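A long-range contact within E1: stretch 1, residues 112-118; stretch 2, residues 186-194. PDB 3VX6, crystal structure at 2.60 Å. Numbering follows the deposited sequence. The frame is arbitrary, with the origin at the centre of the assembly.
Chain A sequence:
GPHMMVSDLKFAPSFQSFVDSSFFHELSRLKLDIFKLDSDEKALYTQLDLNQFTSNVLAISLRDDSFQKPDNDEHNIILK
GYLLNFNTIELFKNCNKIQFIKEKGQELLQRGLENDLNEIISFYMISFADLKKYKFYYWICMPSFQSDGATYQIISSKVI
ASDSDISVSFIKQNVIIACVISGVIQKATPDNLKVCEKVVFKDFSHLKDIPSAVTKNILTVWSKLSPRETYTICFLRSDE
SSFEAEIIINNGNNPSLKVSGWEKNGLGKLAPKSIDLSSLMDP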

# COMPACT_ATOMS: atom_id res chain seq x y z
N GLY A 112 3.03 -11.68 -3.82
CA GLY A 112 1.64 -11.84 -4.17
C GLY A 112 1.33 -13.09 -4.97
O GLY A 112 0.28 -13.72 -4.78
N LEU A 113 2.23 -13.46 -5.87
CA LEU A 113 2.01 -14.64 -6.69
C LEU A 113 2.52 -15.93 -6.05
O LEU A 113 2.38 -17.00 -6.63
CB LEU A 113 2.59 -14.43 -8.10
CG LEU A 113 4.04 -13.99 -8.29
CD1 LEU A 113 4.96 -15.18 -8.04
CD2 LEU A 113 4.24 -13.46 -9.70
N GLU A 114 3.09 -15.84 -4.86
CA GLU A 114 3.55 -17.05 -4.21
C GLU A 114 2.95 -17.24 -2.82
O GLU A 114 3.04 -18.34 -2.27
CB GLU A 114 5.09 -17.09 -4.12
CG GLU A 114 5.73 -15.95 -3.32
CD GLU A 114 7.23 -16.15 -3.06
OE1 GLU A 114 7.95 -16.63 -3.98
OE2 GLU A 114 7.70 -15.81 -1.95
N ASN A 115 2.32 -16.21 -2.26
CA ASN A 115 1.76 -16.33 -0.92
C ASN A 115 0.31 -15.90 -0.78
O ASN A 115 -0.60 -16.72 -0.75
CB ASN A 115 2.61 -15.54 0.08
CG ASN A 115 4.10 -15.84 -0.04
OD1 ASN A 115 4.51 -17.00 -0.14
ND2 ASN A 115 4.92 -14.79 -0.03
N ASP A 116 0.11 -14.59 -0.69
CA ASP A 116 -1.23 -14.03 -0.52
C ASP A 116 -1.19 -12.64 -1.14
O ASP A 116 -0.14 -11.99 -1.14
CB ASP A 116 -1.55 -13.94 0.98
CG ASP A 116 -2.99 -13.54 1.26
OD1 ASP A 116 -3.40 -12.41 0.90
OD2 ASP A 116 -3.72 -14.35 1.87
N LEU A 117 -2.31 -12.20 -1.69
CA LEU A 117 -2.36 -10.87 -2.29
C LEU A 117 -2.20 -9.79 -1.23
O LEU A 117 -1.71 -8.70 -1.51
CB LEU A 117 -3.67 -10.65 -3.05
CG LEU A 117 -3.95 -11.58 -4.22
CD1 LEU A 117 -5.12 -11.02 -4.98
CD2 LEU A 117 -2.73 -11.71 -5.11
N ASN A 118 -2.62 -10.07 -0.00
CA ASN A 118 -2.48 -9.07 1.04
C ASN A 118 -1.05 -8.61 1.11
O ASN A 118 -0.78 -7.47 1.46
CB ASN A 118 -2.88 -9.64 2.40
CG ASN A 118 -4.38 -9.67 2.60
OD1 ASN A 118 -5.01 -8.64 2.89
ND2 ASN A 118 -4.98 -10.85 2.44
N GLN A 186 -12.32 -16.58 0.98
CA GLN A 186 -11.14 -17.42 1.19
C GLN A 186 -9.87 -16.59 1.06
O GLN A 186 -9.86 -15.53 0.42
CB GLN A 186 -11.13 -18.55 0.16
CG GLN A 186 -12.36 -19.44 0.19
CD GLN A 186 -12.38 -20.34 1.40
OE1 GLN A 186 -13.29 -21.15 1.57
NE2 GLN A 186 -11.37 -20.21 2.25
N LYS A 187 -8.78 -17.06 1.65
CA LYS A 187 -7.52 -16.33 1.57
C LYS A 187 -7.09 -16.14 0.11
O LYS A 187 -7.21 -17.05 -0.71
CB LYS A 187 -6.43 -17.08 2.34
CG LYS A 187 -6.71 -17.18 3.83
CD LYS A 187 -5.60 -17.90 4.57
CE LYS A 187 -5.97 -18.05 6.04
NZ LYS A 187 -4.98 -18.88 6.80
N ALA A 188 -6.61 -14.94 -0.20
CA ALA A 188 -6.16 -14.61 -1.55
C ALA A 188 -4.88 -15.36 -1.90
O ALA A 188 -3.90 -14.77 -2.35
CB ALA A 188 -5.93 -13.13 -1.68
N THR A 189 -4.89 -16.67 -1.68
CA THR A 189 -3.74 -17.49 -1.97
C THR A 189 -3.64 -17.81 -3.47
O THR A 189 -4.58 -17.58 -4.23
CB THR A 189 -3.80 -18.76 -1.09
OG1 THR A 189 -5.03 -19.46 -1.33
CG2 THR A 189 -3.75 -18.36 0.36
N PRO A 190 -2.49 -18.33 -3.92
CA PRO A 190 -2.40 -18.63 -5.35
C PRO A 190 -3.42 -19.63 -5.88
O PRO A 190 -4.17 -19.31 -6.81
CB PRO A 190 -0.96 -19.11 -5.52
CG PRO A 190 -0.22 -18.32 -4.48
CD PRO A 190 -1.17 -18.43 -3.29
N ASP A 191 -3.47 -20.83 -5.31
CA ASP A 191 -4.43 -21.83 -5.79
C ASP A 191 -5.87 -21.34 -5.67
O ASP A 191 -6.72 -21.71 -6.48
CB ASP A 191 -4.24 -23.16 -5.06
CG ASP A 191 -2.94 -23.84 -5.43
OD1 ASP A 191 -2.43 -23.66 -6.56
OD2 ASP A 191 -2.41 -24.59 -4.58
N ASN A 192 -6.14 -20.52 -4.66
CA ASN A 192 -7.47 -19.96 -4.48
C ASN A 192 -7.69 -18.93 -5.56
O ASN A 192 -8.77 -18.83 -6.12
CB ASN A 192 -7.60 -19.28 -3.12
CG ASN A 192 -7.94 -20.25 -2.04
OD1 ASN A 192 -8.12 -21.45 -2.31
ND2 ASN A 192 -8.05 -19.76 -0.81
N LEU A 193 -6.64 -18.16 -5.85
CA LEU A 193 -6.74 -17.13 -6.87
C LEU A 193 -6.92 -17.73 -8.24
O LEU A 193 -7.55 -17.12 -9.10
CB LEU A 193 -5.51 -16.22 -6.83
CG LEU A 193 -5.51 -15.30 -5.60
CD1 LEU A 193 -4.13 -14.71 -5.38
CD2 LEU A 193 -6.57 -14.23 -5.78
N LYS A 194 -6.39 -18.93 -8.45
CA LYS A 194 -6.54 -19.60 -9.74
C LYS A 194 -7.97 -20.06 -9.98
O LYS A 194 -8.37 -20.22 -11.14
CB LYS A 194 -5.61 -20.80 -9.83
CG LYS A 194 -4.15 -20.41 -9.96
CD LYS A 194 -3.25 -21.62 -10.00
CE LYS A 194 -1.80 -21.19 -10.21
NZ LYS A 194 -0.85 -22.34 -10.12
O HOH W 1 -6.94 -13.39 2.59

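The two stretches, at least 71 residues apart in sequence wherever they touch, meet over a small interface that buries 351 Å² in total. The backbones come closest around D116 and T189, whose CA atoms lie 4.5 Å apart, and this proximity lets main-chain atoms make much of the contact.

A single direct hydrogen bond crosses the interface, from L117 N to A188 O (3.1 Å, with an angle of 142° at the hydrogen). The same carbonyl oxygen also receives a CA-H...O contact from D116, with D116 CA 3.3 Å from A188 O, so that two consecutive residues of the first stretch converge on one acceptor. A second CA-H...O contact runs the other way: T189 CA approaches N115 O at 3.5 Å, with an angle of 154° at the hydrogen. Each stretch thus presents a carbonyl to the backbone of the other.

Apolar packing adds to these polar contacts. L117, buried and in the m, t rotamer, places its CG 3.6 Å from A188 CB, and its CD2 reaches L193 CD1 at 3.3 Å. The small side chain of A188 points toward the first stretch, as does that of L193 from the helix that follows, so one leucine touches both the loop and the helix of its partner. P190, the first residue of that helix, packs its ring against main-chain atoms instead: P190 CD lies 3.1 Å from N115 O, and P190 CG lies 3.6 Å from L113 O and 3.7 Å from E114 C. The side chains of L113, E114 and N115 point away, leaving their backbone to meet the proline.

The CA-to-CB bond of D116 runs sideways to the second stretch, but the carboxylate at its end comes nearer. D116 OD1 accepts hydrogen bonds from N118 N (2.6 Å) and N118 ND2 (2.7 Å), tying the carboxylate to the 3-10 segment. D116 OD1 also sits 3.7 Å from A188 CB. Water 1 links the stretches more loosely, accepting a hydrogen bond from A188 N (3.2 Å) and donating a weak one to D116 OD2 (3.4 Å).

Within the second stretch, K187 O accepts a hydrogen bond from N192 ND2 (2.8 Å), which fastens the loop to the first turn of the helix. T189 occupies the N-cap position, and T189 OG1 gives a weak hydrogen bond to K187 O (3.3 Å). Farther along, K194 N bonds to P190 O at 2.8 Å, a regular helical link to the residue whose ring meets the first stretch.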